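Long-range contacts in snaclec convulxin subunit alpha (PDB 1UMR), which activates platelets by binding the collagen receptor glycoprotein VI, as the alpha subunit of a snake venom C-type lectin-like toxin: residues 18-23 against 63-68; 67-72 against 123-128; 72-77 against 101-106; 77-82 against 92-97. One frame throughout, in Å; residues are numbered along the deposited sequence.

Overall arrangement
The four contacts run from the body of the C-type lectin fold out along its long loop. Contact 1 and contact 2 have centres about 7 Å apart and share H67 and V68; strands 14-20 and 125-131, neighbours in one sheet, join them through a probable hydrogen bond from F19 N to F127 O of 2.7 Å. Contact 3, centred about 12 Å from contact 2, takes over strand 67-74 at L72 and pairs it with strand 104-108. Contact 4 lies nested inside the loop that contact 3 closes, its centre about 13 Å away; C81 SG packs on V74 and N76, and K103 NZ bonds to E78 O. Contacts 1 and 4 stay about 17 Å apart at their nearest atoms.

Contact 1: 18-23 against 63-68; sequences IFNEEM and ESFSHV
The F65 ring carries most of this contact, fitting between the side chains of N20 and E22. N20 meets it at the rim: OD1 lies at the ring edge, in plane, 3.5 Å from F65 CD1, and the amide is turned only 16° from the ring plane, so the two flat groups are nearly parallel. E22 comes in obliquely. Its chain is extended beyond CG, running along the CE2 side of the ring until OE1 stands 3.0 Å from F65 CE2, with CG following at 3.7 Å from the same F65 CE2. The carboxylate is inclined 52° to the ring. Further in, I18 CD1 and V68 CG2 meet at 4.0 Å, the two side chains crossing at about a right angle.

No hydrogen bond links the two segments. In the C-type lectin fold this is where the end of strand 14-20, which pairs with 125-131, meets the chain coming off helix 47-60 into strand 67-74. N20 is the centre of an inverse gamma turn, closed by a weak bond from E21 N to F19 O, and the corner that follows at E21 brings E22 to the CE2 side of the F65 ring.

The N20 amide is fixed from outside: OD1 accepts from E62 N and ND2 donates to N60 O, which sets the plane that F65 meets. I18, with CG1 anti to its backbone N (chi1 173°), also packs on V57 and N60 of helix 47-60 and on I61, while V68 touches V57 and V128.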
loop_
_atom_site.group_PDB
_atom_site.type_symbol
_atom_site.label_atom_id
_atom_site.label_comp_id
_atom_site.label_asym_id
_atom_site.label_seq_id
_atom_site.Cartn_x
_atom_site.Cartn_y
_atom_site.Cartn_z
ATOM N N ILE A 18 -33.263 31.611 33.159
ATOM C CA ILE A 18 -32.602 31.323 34.414
ATOM C C ILE A 18 -33.526 31.511 35.618
ATOM O O ILE A 18 -34.193 32.514 35.753
ATOM C CB ILE A 18 -31.315 32.094 34.542
ATOM C CG1 ILE A 18 -30.669 31.942 35.938
ATOM C CG2 ILE A 18 -31.432 33.585 34.062
ATOM C CD1 ILE A 18 -29.321 32.492 35.821
ATOM N N PHE A 19 -33.636 30.510 36.467
ATOM C CA PHE A 19 -34.355 30.741 37.728
ATOM C C PHE A 19 -33.357 31.107 38.864
ATOM O O PHE A 19 -32.510 30.296 39.235
ATOM C CB PHE A 19 -35.242 29.543 38.076
ATOM C CG PHE A 19 -36.391 29.423 37.152
ATOM C CD1 PHE A 19 -37.626 30.069 37.460
ATOM C CD2 PHE A 19 -36.214 28.873 35.864
ATOM C CE1 PHE A 19 -38.668 30.047 36.573
ATOM C CE2 PHE A 19 -37.322 28.797 34.977
ATOM C CZ PHE A 19 -38.546 29.425 35.305
ATOM N N ASN A 20 -33.454 32.314 39.408
ATOM C CA ASN A 20 -32.653 32.597 40.557
ATOM C C ASN A 20 -33.175 32.022 41.852
ATOM O O ASN A 20 -33.629 32.757 42.690
ATOM C CB ASN A 20 -32.582 34.063 40.664
ATOM C CG ASN A 20 -31.658 34.665 39.622
ATOM O OD1 ASN A 20 -30.338 34.580 39.660
ATOM N ND2 ASN A 20 -32.316 35.379 38.685
ATOM N N GLU A 21 -33.066 30.722 42.036
ATOM C CA GLU A 21 -33.570 29.959 43.177
ATOM C C GLU A 21 -32.532 28.855 43.328
ATOM O O GLU A 21 -32.023 28.336 42.313
ATOM C CB GLU A 21 -34.837 29.190 42.822
ATOM C CG GLU A 21 -36.063 29.441 43.661
ATOM C CD GLU A 21 -37.115 30.054 42.758
ATOM O OE1 GLU A 21 -37.121 31.312 42.732
ATOM O OE2 GLU A 21 -37.876 29.294 42.035
ATOM N N GLU A 22 -32.236 28.462 44.559
ATOM C CA GLU A 22 -31.105 27.581 44.779
ATOM C C GLU A 22 -31.584 26.125 44.917
ATOM O O GLU A 22 -32.394 25.837 45.784
ATOM C CB GLU A 22 -30.462 27.997 46.068
ATOM C CG GLU A 22 -29.443 29.074 45.865
ATOM C CD GLU A 22 -28.986 29.712 47.178
ATOM O OE1 GLU A 22 -27.870 30.285 47.141
ATOM O OE2 GLU A 22 -29.723 29.663 48.209
ATOM N N MET A 23 -31.076 25.210 44.088
ATOM C CA MET A 23 -31.679 23.911 44.017
ATOM C C MET A 23 -30.622 22.956 43.610
ATOM O O MET A 23 -29.644 23.363 43.053
ATOM C CB MET A 23 -32.786 23.882 42.990
ATOM C CG MET A 23 -34.183 24.290 43.569
ATOM S SD MET A 23 -35.441 24.026 42.345
ATOM C CE MET A 23 -36.814 25.090 42.835
ATOM N N GLU A 63 -27.066 39.289 41.368
ATOM C CA GLU A 63 -25.674 39.623 41.639
ATOM C C GLU A 63 -24.888 38.686 42.656
ATOM O O GLU A 63 -23.665 38.586 42.576
ATOM C CB GLU A 63 -25.608 41.092 42.163
ATOM C CG GLU A 63 -25.043 42.161 41.204
ATOM C CD GLU A 63 -25.531 43.538 41.794
ATOM O OE1 GLU A 63 -25.817 43.795 42.977
ATOM O OE2 GLU A 63 -26.517 44.259 40.979
ATOM N N SER A 64 -25.561 38.027 43.608
ATOM C CA SER A 64 -24.856 37.208 44.599
ATOM C C SER A 64 -24.785 35.697 44.329
ATOM O O SER A 64 -24.394 34.911 45.225
ATOM C CB SER A 64 -25.532 37.366 45.939
ATOM O OG SER A 64 -26.687 36.566 45.948
ATOM N N PHE A 65 -25.262 35.296 43.144
ATOM C CA PHE A 65 -25.117 33.940 42.664
ATOM C C PHE A 65 -24.051 34.042 41.585
ATOM O O PHE A 65 -23.875 35.104 40.933
ATOM C CB PHE A 65 -26.448 33.354 42.097
ATOM C CG PHE A 65 -27.614 33.240 43.136
ATOM C CD1 PHE A 65 -28.936 33.651 42.783
ATOM C CD2 PHE A 65 -27.402 32.710 44.415
ATOM C CE1 PHE A 65 -30.030 33.547 43.707
ATOM C CE2 PHE A 65 -28.478 32.630 45.369
ATOM C CZ PHE A 65 -29.815 33.032 45.008
ATOM N N SER A 66 -23.304 32.957 41.410
ATOM C CA SER A 66 -22.326 32.925 40.334
ATOM C C SER A 66 -22.102 31.507 39.715
ATOM O O SER A 66 -21.206 31.283 38.897
ATOM C CB SER A 66 -21.016 33.498 40.871
ATOM O OG SER A 66 -20.619 32.679 41.946
ATOM N N HIS A 67 -22.955 30.558 40.051
ATOM C CA HIS A 67 -22.882 29.252 39.416
ATOM C C HIS A 67 -24.299 28.901 38.856
ATOM O O HIS A 67 -25.329 29.193 39.507
ATOM C CB HIS A 67 -22.471 28.248 40.515
ATOM C CG HIS A 67 -21.038 28.347 40.907
ATOM N ND1 HIS A 67 -20.434 27.434 41.725
ATOM C CD2 HIS A 67 -20.085 29.247 40.569
ATOM C CE1 HIS A 67 -19.154 27.739 41.847
ATOM N NE2 HIS A 67 -18.921 28.848 41.163
ATOM N N VAL A 68 -24.381 28.291 37.672
ATOM C CA VAL A 68 -25.718 27.905 37.128
ATOM C C VAL A 68 -25.700 26.466 36.650
ATOM O O VAL A 68 -24.822 26.052 35.862
ATOM C CB VAL A 68 -26.207 28.861 35.997
ATOM C CG1 VAL A 68 -27.698 28.665 35.708
ATOM C CG2 VAL A 68 -26.084 30.280 36.455
#

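Contact 2: 67-72 against 123-128; sequences HVSIGL and GKIPFV
Strand 67-69 crosses strand 125-128 with their N-to-C directions 53° apart, and a single beta bridge, S69 with F127, joins them where the two sheets of the C-type lectin fold meet. The CA atoms of S69 and F127 come to 4.4 Å.

One backbone hydrogen bond holds the crossing. S69 N donates to P126 O over 3.0 Å, almost straight at 170°, in the carbonyl plane and on a lone pair. The same oxygen also receives a CA-H contact from V68, whose CA lies 3.5 Å away from P126 O, so two neighbouring residues of one strand converge on a single acceptor.

Apolar contacts fill in around that bond. V68 CG1, anti to its backbone N, reaches across to V128 CG2 at 3.4 Å, the two valines crossing obliquely, and it also lies against F127 CA. Both valines continue onto V57 of helix 47-60, which joins the crossing to the helical side of the domain. S69 CB meets F127 CB, whereas the F127 ring turns to A28 and C32 of helix 25-35.

I125 and P126 pack against the start of the other strand. I125 holds CG1 in the crowded position between backbone N and carbonyl carbon (chi1 50°), which lays CD1 beside H67 CB and brings it to 3.5 Å from S69 OG. P126 CG packs against the carbonyl of H67, 3.2 Å from H67 O.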
loop_
_atom_site.group_PDB
_atom_site.type_symbol
_atom_site.label_atom_id
_atom_site.label_comp_id
_atom_site.label_asym_id
_atom_site.label_seq_id
_atom_site.Cartn_x
_atom_site.Cartn_y
_atom_site.Cartn_z
ATOM N N HIS A 67 -22.955 30.558 40.051
ATOM C CA HIS A 67 -22.882 29.252 39.416
ATOM C C HIS A 67 -24.299 28.901 38.856
ATOM O O HIS A 67 -25.329 29.193 39.507
ATOM C CB HIS A 67 -22.471 28.248 40.515
ATOM C CG HIS A 67 -21.038 28.347 40.907
ATOM N ND1 HIS A 67 -20.434 27.434 41.725
ATOM C CD2 HIS A 67 -20.085 29.247 40.569
ATOM C CE1 HIS A 67 -19.154 27.739 41.847
ATOM N NE2 HIS A 67 -18.921 28.848 41.163
ATOM N N VAL A 68 -24.381 28.291 37.672
ATOM C CA VAL A 68 -25.718 27.905 37.128
ATOM C C VAL A 68 -25.700 26.466 36.650
ATOM O O VAL A 68 -24.822 26.052 35.862
ATOM C CB VAL A 68 -26.207 28.861 35.997
ATOM C CG1 VAL A 68 -27.698 28.665 35.708
ATOM C CG2 VAL A 68 -26.084 30.280 36.455
ATOM N N SER A 69 -26.632 25.686 37.147
ATOM C CA SER A 69 -26.711 24.271 36.696
ATOM C C SER A 69 -27.051 24.177 35.162
ATOM O O SER A 69 -27.898 24.913 34.675
ATOM C CB SER A 69 -27.767 23.522 37.499
ATOM O OG SER A 69 -27.277 22.999 38.740
ATOM N N ILE A 70 -26.404 23.283 34.417
ATOM C CA ILE A 70 -26.926 22.869 33.115
ATOM C C ILE A 70 -27.170 21.299 33.119
ATOM O O ILE A 70 -26.996 20.594 34.152
ATOM C CB ILE A 70 -26.055 23.264 32.060
ATOM C CG1 ILE A 70 -24.818 22.395 32.177
ATOM C CG2 ILE A 70 -25.742 24.785 32.168
ATOM C CD1 ILE A 70 -23.694 22.779 31.362
ATOM N N GLY A 71 -27.665 20.768 32.009
ATOM C CA GLY A 71 -28.405 19.503 32.012
ATOM C C GLY A 71 -27.485 18.303 31.730
ATOM O O GLY A 71 -27.962 17.208 31.374
ATOM N N LEU A 72 -26.166 18.453 31.903
ATOM C CA LEU A 72 -25.298 17.302 31.608
ATOM C C LEU A 72 -25.008 16.537 32.835
ATOM O O LEU A 72 -24.551 17.087 33.909
ATOM C CB LEU A 72 -23.988 17.767 31.008
ATOM C CG LEU A 72 -23.702 17.661 29.544
ATOM C CD1 LEU A 72 -22.205 18.189 29.301
ATOM C CD2 LEU A 72 -23.877 16.229 28.904
ATOM N N GLY A 123 -24.933 20.231 45.319
ATOM C CA GLY A 123 -24.948 21.672 45.543
ATOM C C GLY A 123 -26.286 22.328 45.180
ATOM O O GLY A 123 -26.950 21.926 44.227
ATOM N N LYS A 124 -26.663 23.363 45.918
ATOM C CA LYS A 124 -27.903 24.116 45.673
ATOM C C LYS A 124 -27.667 25.468 44.929
ATOM O O LYS A 124 -27.219 26.453 45.514
ATOM C CB LYS A 124 -28.753 24.237 46.962
ATOM C CG LYS A 124 -29.026 22.835 47.627
ATOM C CD LYS A 124 -29.653 22.886 49.083
ATOM C CE LYS A 124 -31.104 22.288 49.180
ATOM N NZ LYS A 124 -31.415 20.841 48.647
ATOM N N ILE A 125 -27.908 25.483 43.608
ATOM C CA ILE A 125 -27.639 26.687 42.868
ATOM C C ILE A 125 -28.808 27.058 41.906
ATOM O O ILE A 125 -29.760 26.275 41.715
ATOM C CB ILE A 125 -26.319 26.610 42.123
ATOM C CG1 ILE A 125 -26.242 25.297 41.324
ATOM C CG2 ILE A 125 -25.119 26.681 43.082
ATOM C CD1 ILE A 125 -25.083 25.264 40.348
ATOM N N PRO A 126 -28.753 28.297 41.376
ATOM C CA PRO A 126 -29.672 28.702 40.323
ATOM C C PRO A 126 -29.397 27.791 39.123
ATOM O O PRO A 126 -28.407 27.026 39.141
ATOM C CB PRO A 126 -29.345 30.191 40.060
ATOM C CG PRO A 126 -28.010 30.436 40.729
ATOM C CD PRO A 126 -27.812 29.371 41.750
ATOM N N PHE A 127 -30.279 27.859 38.120
ATOM C CA PHE A 127 -30.245 26.941 37.020
ATOM C C PHE A 127 -31.007 27.551 35.864
ATOM O O PHE A 127 -31.838 28.501 36.093
ATOM C CB PHE A 127 -30.882 25.653 37.472
ATOM C CG PHE A 127 -32.240 25.821 37.977
ATOM C CD1 PHE A 127 -32.457 26.089 39.296
ATOM C CD2 PHE A 127 -33.343 25.682 37.142
ATOM C CE1 PHE A 127 -33.759 26.221 39.824
ATOM C CE2 PHE A 127 -34.629 25.783 37.687
ATOM C CZ PHE A 127 -34.813 26.072 39.071
ATOM N N VAL A 128 -30.706 27.053 34.644
ATOM C CA VAL A 128 -31.394 27.490 33.442
ATOM C C VAL A 128 -32.302 26.434 32.915
ATOM O O VAL A 128 -31.899 25.293 32.876
ATOM C CB VAL A 128 -30.358 27.941 32.364
ATOM C CG1 VAL A 128 -31.023 28.388 30.988
ATOM C CG2 VAL A 128 -29.581 29.082 32.908
#

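Contact 3: 72-77 against 101-106; sequences LRVQNK and ITKCSL
K103 is the side chain to follow. Its CB and CG lie against V74, with K103 CG 3.8 Å from V74 CB; CG is anti to its own carbonyl carbon, and beyond it the chain stays extended. CE passes N76 O, and NZ ends 3.0 Å from that same N76 O, donating in the carbonyl plane with a C=O...donor angle of 148°. NZ also donates to E78 O, so the ammonium is gripped by backbone carbonyls of the loop leaving strand 72-74.

The root of K103 is held as well. Its carbonyl O accepts from V74 N over 2.8 Å in a bond of 166°, and R73 CA makes a CA-H...O contact of 3.3 Å to the same K103 O. Strands 72-74 and 104-106 run antiparallel here, and K103 and C104 both face A119 of strand 117-119, on the other flank of 104-108: a classic beta bulge. One step on, S105 OG, in the crowded position between backbone N and carbonyl carbon, donates to a lone pair of L72 O at 3.0 Å.

On another side, the extended R73 chain passes C104, which is disulfide-bonded to C121; C104 SG sits over one face of the guanidinium. Residues 72-74 also pair antiparallel with a strand of a neighbouring subunit, continuing the sheet across the interface. R73 NH2 and K103 NZ, like charges, stand 6.0 Å apart; the carbonyls of N76 and E78 probably stabilise the ammonium, and a long, weak ion pair with E26 may temper R73.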
loop_
_atom_site.group_PDB
_atom_site.type_symbol
_atom_site.label_atom_id
_atom_site.label_comp_id
_atom_site.label_asym_id
_atom_site.label_seq_id
_atom_site.Cartn_x
_atom_site.Cartn_y
_atom_site.Cartn_z
ATOM N N LEU A 72 -26.166 18.453 31.903
ATOM C CA LEU A 72 -25.298 17.302 31.608
ATOM C C LEU A 72 -25.008 16.537 32.835
ATOM O O LEU A 72 -24.551 17.087 33.909
ATOM C CB LEU A 72 -23.988 17.767 31.008
ATOM C CG LEU A 72 -23.702 17.661 29.544
ATOM C CD1 LEU A 72 -22.205 18.189 29.301
ATOM C CD2 LEU A 72 -23.877 16.229 28.904
ATOM N N ARG A 73 -25.157 15.235 32.727
ATOM C CA ARG A 73 -24.927 14.475 33.975
ATOM C C ARG A 73 -24.292 13.141 33.597
ATOM O O ARG A 73 -24.592 12.609 32.500
ATOM C CB ARG A 73 -26.239 14.356 34.803
ATOM C CG ARG A 73 -26.323 13.187 35.908
ATOM C CD ARG A 73 -27.528 13.276 36.961
ATOM N NE ARG A 73 -27.187 12.557 38.223
ATOM C CZ ARG A 73 -27.631 12.712 39.560
ATOM N NH1 ARG A 73 -28.578 13.568 40.008
ATOM N NH2 ARG A 73 -27.039 11.935 40.500
ATOM N N VAL A 74 -23.420 12.604 34.473
ATOM C CA VAL A 74 -22.844 11.249 34.295
ATOM C C VAL A 74 -23.918 10.133 34.418
ATOM O O VAL A 74 -24.729 10.152 35.340
ATOM C CB VAL A 74 -21.768 10.984 35.391
ATOM C CG1 VAL A 74 -21.203 9.511 35.321
ATOM C CG2 VAL A 74 -20.618 12.043 35.343
ATOM N N GLN A 75 -23.933 9.136 33.542
ATOM C CA GLN A 75 -24.993 8.113 33.630
ATOM C C GLN A 75 -24.489 6.938 34.502
ATOM O O GLN A 75 -25.247 6.135 35.004
ATOM C CB GLN A 75 -25.430 7.590 32.216
ATOM C CG GLN A 75 -25.964 8.703 31.266
ATOM C CD GLN A 75 -27.217 9.403 31.935
ATOM O OE1 GLN A 75 -28.261 8.777 32.057
ATOM N NE2 GLN A 75 -27.049 10.658 32.429
ATOM N N ASN A 76 -23.202 6.794 34.593
ATOM C CA ASN A 76 -22.607 5.581 35.210
ATOM C C ASN A 76 -23.029 5.504 36.639
ATOM O O ASN A 76 -23.101 6.525 37.341
ATOM C CB ASN A 76 -21.105 5.699 35.222
ATOM C CG ASN A 76 -20.539 5.999 33.886
ATOM O OD1 ASN A 76 -19.671 5.256 33.344
ATOM N ND2 ASN A 76 -20.889 7.124 33.378
ATOM N N LYS A 77 -23.202 4.273 37.112
ATOM C CA LYS A 77 -23.744 3.999 38.422
ATOM C C LYS A 77 -22.624 3.929 39.476
ATOM O O LYS A 77 -22.869 4.301 40.580
ATOM C CB LYS A 77 -24.541 2.737 38.321
ATOM C CG LYS A 77 -25.751 2.922 37.382
ATOM C CD LYS A 77 -26.568 1.643 37.231
ATOM C CE LYS A 77 -27.934 1.895 36.616
ATOM N NZ LYS A 77 -28.550 0.571 36.401
ATOM N N ILE A 101 -17.394 13.164 44.630
ATOM C CA ILE A 101 -18.141 12.675 43.471
ATOM C C ILE A 101 -18.817 13.804 42.749
ATOM O O ILE A 101 -19.752 14.403 43.331
ATOM C CB ILE A 101 -19.147 11.574 43.885
ATOM C CG1 ILE A 101 -18.392 10.345 44.440
ATOM C CG2 ILE A 101 -20.130 11.154 42.723
ATOM C CD1 ILE A 101 -19.492 9.354 45.139
ATOM N N THR A 102 -18.365 14.083 41.493
ATOM C CA THR A 102 -18.797 15.304 40.786
ATOM C C THR A 102 -19.373 14.863 39.469
ATOM O O THR A 102 -18.657 14.857 38.448
ATOM C CB THR A 102 -17.634 16.324 40.534
ATOM O OG1 THR A 102 -16.434 15.689 39.985
ATOM C CG2 THR A 102 -17.109 16.973 41.914
ATOM N N LYS A 103 -20.650 14.469 39.520
ATOM C CA LYS A 103 -21.357 13.856 38.395
ATOM C C LYS A 103 -22.355 14.810 37.620
ATOM O O LYS A 103 -22.928 14.439 36.574
ATOM C CB LYS A 103 -22.144 12.657 38.909
ATOM C CG LYS A 103 -21.351 11.395 39.118
ATOM C CD LYS A 103 -22.320 10.245 39.690
ATOM C CE LYS A 103 -21.610 8.832 39.538
ATOM N NZ LYS A 103 -22.655 7.818 40.006
ATOM N N CYS A 104 -22.563 16.002 38.173
ATOM C CA CYS A 104 -23.330 17.045 37.511
ATOM C C CYS A 104 -22.470 18.101 36.797
ATOM O O CYS A 104 -21.215 17.948 36.625
ATOM C CB CYS A 104 -24.305 17.641 38.533
ATOM S SG CYS A 104 -25.506 16.379 38.690
ATOM N N SER A 105 -23.111 19.180 36.328
ATOM C CA SER A 105 -22.338 20.232 35.634
ATOM C C SER A 105 -22.948 21.606 35.719
ATOM O O SER A 105 -24.106 21.781 36.100
ATOM C CB SER A 105 -22.094 19.886 34.199
ATOM O OG SER A 105 -23.380 19.788 33.662
ATOM N N LEU A 106 -22.108 22.605 35.443
ATOM C CA LEU A 106 -22.458 23.953 35.769
ATOM C C LEU A 106 -21.730 25.007 34.914
ATOM O O LEU A 106 -20.781 24.677 34.174
ATOM C CB LEU A 106 -22.267 24.138 37.275
ATOM C CG LEU A 106 -21.096 24.720 38.077
ATOM C CD1 LEU A 106 -21.099 24.069 39.411
ATOM C CD2 LEU A 106 -19.777 24.623 37.468
#

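Contact 4: 77-82 against 92-97; sequences KEKQCS and SYDNLL
Neither segment has regular secondary structure, and their backbones come nearest at K79 and L96, with CA atoms 6.8 Å apart. K79 crosses from one to the other. Its CB faces the D94 carboxylate, CD passes 3.5 Å from L96 O, and after a bend at chi4 (145°) NZ donates to D94 O over 3.0 Å, in the carbonyl plane. The ammonium thus takes the backbone oxygen of D94, while D94 OD1 remains 5.2 Å from K79 NZ, a distance at which the opposite charges may still attract, without contact.

D94 divides its carboxylate between two tasks. OD1 uses its anti lone pair to accept from L96 N at 2.9 Å, an Asx turn that folds its own segment, and OD2 takes a weak bond of 3.5 Å from Q80 NE2. Both segments belong to the long loop between strands 67-74 and 104-108. In snaclecs this loop reaches out to the partner subunit, and here C81 forms a disulfide with another chain, while N95 and L97 make backbone hydrogen bonds to it.

Q80 is bent at chi2 and doubles back on its own segment: NE2 donates to a lone pair of S82 O at 3.0 Å, exactly in the amide plane, and OE1 accepts from S82 N. The amide is held at both atoms; nearer the backbone, Q80 CB packs on L96 CD2 at 3.7 Å, the side chains crossing at about a right angle; L96 also packs on I101.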
loop_
_atom_site.group_PDB
_atom_site.type_symbol
_atom_site.label_atom_id
_atom_site.label_comp_id
_atom_site.label_asym_id
_atom_site.label_seq_id
_atom_site.Cartn_x
_atom_site.Cartn_y
_atom_site.Cartn_z
ATOM N N LYS A 77 -23.202 4.273 37.112
ATOM C CA LYS A 77 -23.744 3.999 38.422
ATOM C C LYS A 77 -22.624 3.929 39.476
ATOM O O LYS A 77 -22.869 4.301 40.580
ATOM C CB LYS A 77 -24.541 2.737 38.321
ATOM C CG LYS A 77 -25.751 2.922 37.382
ATOM C CD LYS A 77 -26.568 1.643 37.231
ATOM C CE LYS A 77 -27.934 1.895 36.616
ATOM N NZ LYS A 77 -28.550 0.571 36.401
ATOM N N GLU A 78 -21.401 3.526 39.083
ATOM C CA GLU A 78 -20.199 3.511 39.902
ATOM C C GLU A 78 -19.899 4.949 40.356
ATOM O O GLU A 78 -20.294 5.883 39.702
ATOM C CB GLU A 78 -18.973 3.002 39.070
ATOM C CG GLU A 78 -19.224 1.827 38.108
ATOM C CD GLU A 78 -19.645 2.312 36.701
ATOM O OE1 GLU A 78 -20.857 2.326 36.465
ATOM O OE2 GLU A 78 -18.794 2.702 35.817
ATOM N N LYS A 79 -19.119 5.077 41.426
ATOM C CA LYS A 79 -18.691 6.320 42.072
ATOM C C LYS A 79 -17.918 7.230 41.222
ATOM O O LYS A 79 -18.114 8.441 41.284
ATOM C CB LYS A 79 -17.867 6.039 43.356
ATOM C CG LYS A 79 -18.705 5.654 44.622
ATOM C CD LYS A 79 -17.894 5.233 45.830
ATOM C CE LYS A 79 -18.868 4.941 46.953
ATOM N NZ LYS A 79 -18.370 3.840 47.758
ATOM N N GLN A 80 -17.047 6.674 40.401
ATOM C CA GLN A 80 -16.286 7.489 39.477
ATOM C C GLN A 80 -16.130 6.525 38.333
ATOM O O GLN A 80 -16.672 5.432 38.453
ATOM C CB GLN A 80 -14.958 7.981 40.091
ATOM C CG GLN A 80 -13.863 6.952 40.566
ATOM C CD GLN A 80 -13.393 6.054 39.465
ATOM O OE1 GLN A 80 -12.927 6.529 38.448
ATOM N NE2 GLN A 80 -13.651 4.755 39.602
ATOM N N CYS A 81 -15.438 6.884 37.238
ATOM C CA CYS A 81 -15.703 6.215 35.962
ATOM C C CYS A 81 -14.483 5.545 35.413
ATOM O O CYS A 81 -14.552 4.965 34.317
ATOM C CB CYS A 81 -16.202 7.183 34.856
ATOM S SG CYS A 81 -17.749 7.926 35.272
ATOM N N SER A 82 -13.401 5.569 36.155
ATOM C CA SER A 82 -12.290 4.637 35.815
ATOM C C SER A 82 -12.651 3.216 36.222
ATOM O O SER A 82 -12.815 2.932 37.406
ATOM C CB SER A 82 -10.983 5.053 36.503
ATOM O OG SER A 82 -9.880 4.431 35.830
ATOM N N SER A 92 -13.250 -2.600 41.369
ATOM C CA SER A 92 -14.385 -3.441 41.833
ATOM C C SER A 92 -14.631 -3.116 43.304
ATOM O O SER A 92 -15.558 -3.577 43.893
ATOM C CB SER A 92 -13.948 -4.901 41.777
ATOM O OG SER A 92 -12.546 -5.096 42.214
ATOM N N TYR A 93 -13.754 -2.335 43.882
ATOM C CA TYR A 93 -13.838 -1.861 45.193
ATOM C C TYR A 93 -13.527 -0.317 45.074
ATOM O O TYR A 93 -12.647 0.081 44.334
ATOM C CB TYR A 93 -12.700 -2.529 46.010
ATOM C CG TYR A 93 -12.567 -2.023 47.430
ATOM C CD1 TYR A 93 -11.775 -0.916 47.718
ATOM C CD2 TYR A 93 -13.243 -2.653 48.490
ATOM C CE1 TYR A 93 -11.693 -0.387 49.056
ATOM C CE2 TYR A 93 -13.142 -2.184 49.850
ATOM C CZ TYR A 93 -12.384 -1.074 50.109
ATOM O OH TYR A 93 -12.348 -0.632 51.404
ATOM N N ASP A 94 -14.108 0.547 45.897
ATOM C CA ASP A 94 -13.997 1.977 45.606
ATOM C C ASP A 94 -14.486 2.823 46.769
ATOM O O ASP A 94 -15.669 2.744 47.129
ATOM C CB ASP A 94 -14.893 2.349 44.383
ATOM C CG ASP A 94 -14.671 3.770 43.941
ATOM O OD1 ASP A 94 -14.154 4.614 44.733
ATOM O OD2 ASP A 94 -14.909 4.101 42.760
ATOM N N ASN A 95 -13.595 3.653 47.318
ATOM C CA ASN A 95 -13.825 4.259 48.627
ATOM C C ASN A 95 -13.770 5.739 48.440
ATOM O O ASN A 95 -13.393 6.467 49.406
ATOM C CB ASN A 95 -12.650 3.987 49.563
ATOM C CG ASN A 95 -12.895 2.861 50.524
ATOM O OD1 ASN A 95 -13.812 2.056 50.330
ATOM N ND2 ASN A 95 -11.968 2.692 51.507
ATOM N N LEU A 96 -13.989 6.180 47.204
ATOM C CA LEU A 96 -14.076 7.632 46.896
ATOM C C LEU A 96 -15.249 8.264 47.701
ATOM O O LEU A 96 -16.348 7.707 47.714
ATOM C CB LEU A 96 -14.378 7.877 45.429
ATOM C CG LEU A 96 -14.402 9.335 44.994
ATOM C CD1 LEU A 96 -13.006 9.891 45.202
ATOM C CD2 LEU A 96 -14.807 9.432 43.453
ATOM N N LEU A 97 -14.968 9.393 48.365
ATOM C CA LEU A 97 -15.892 10.136 49.263
ATOM C C LEU A 97 -16.990 10.833 48.495
ATOM O O LEU A 97 -16.742 11.434 47.401
ATOM C CB LEU A 97 -15.066 11.207 50.012
ATOM C CG LEU A 97 -14.239 10.870 51.278
ATOM C CD1 LEU A 97 -13.368 12.023 51.762
ATOM C CD2 LEU A 97 -15.090 10.228 52.445
#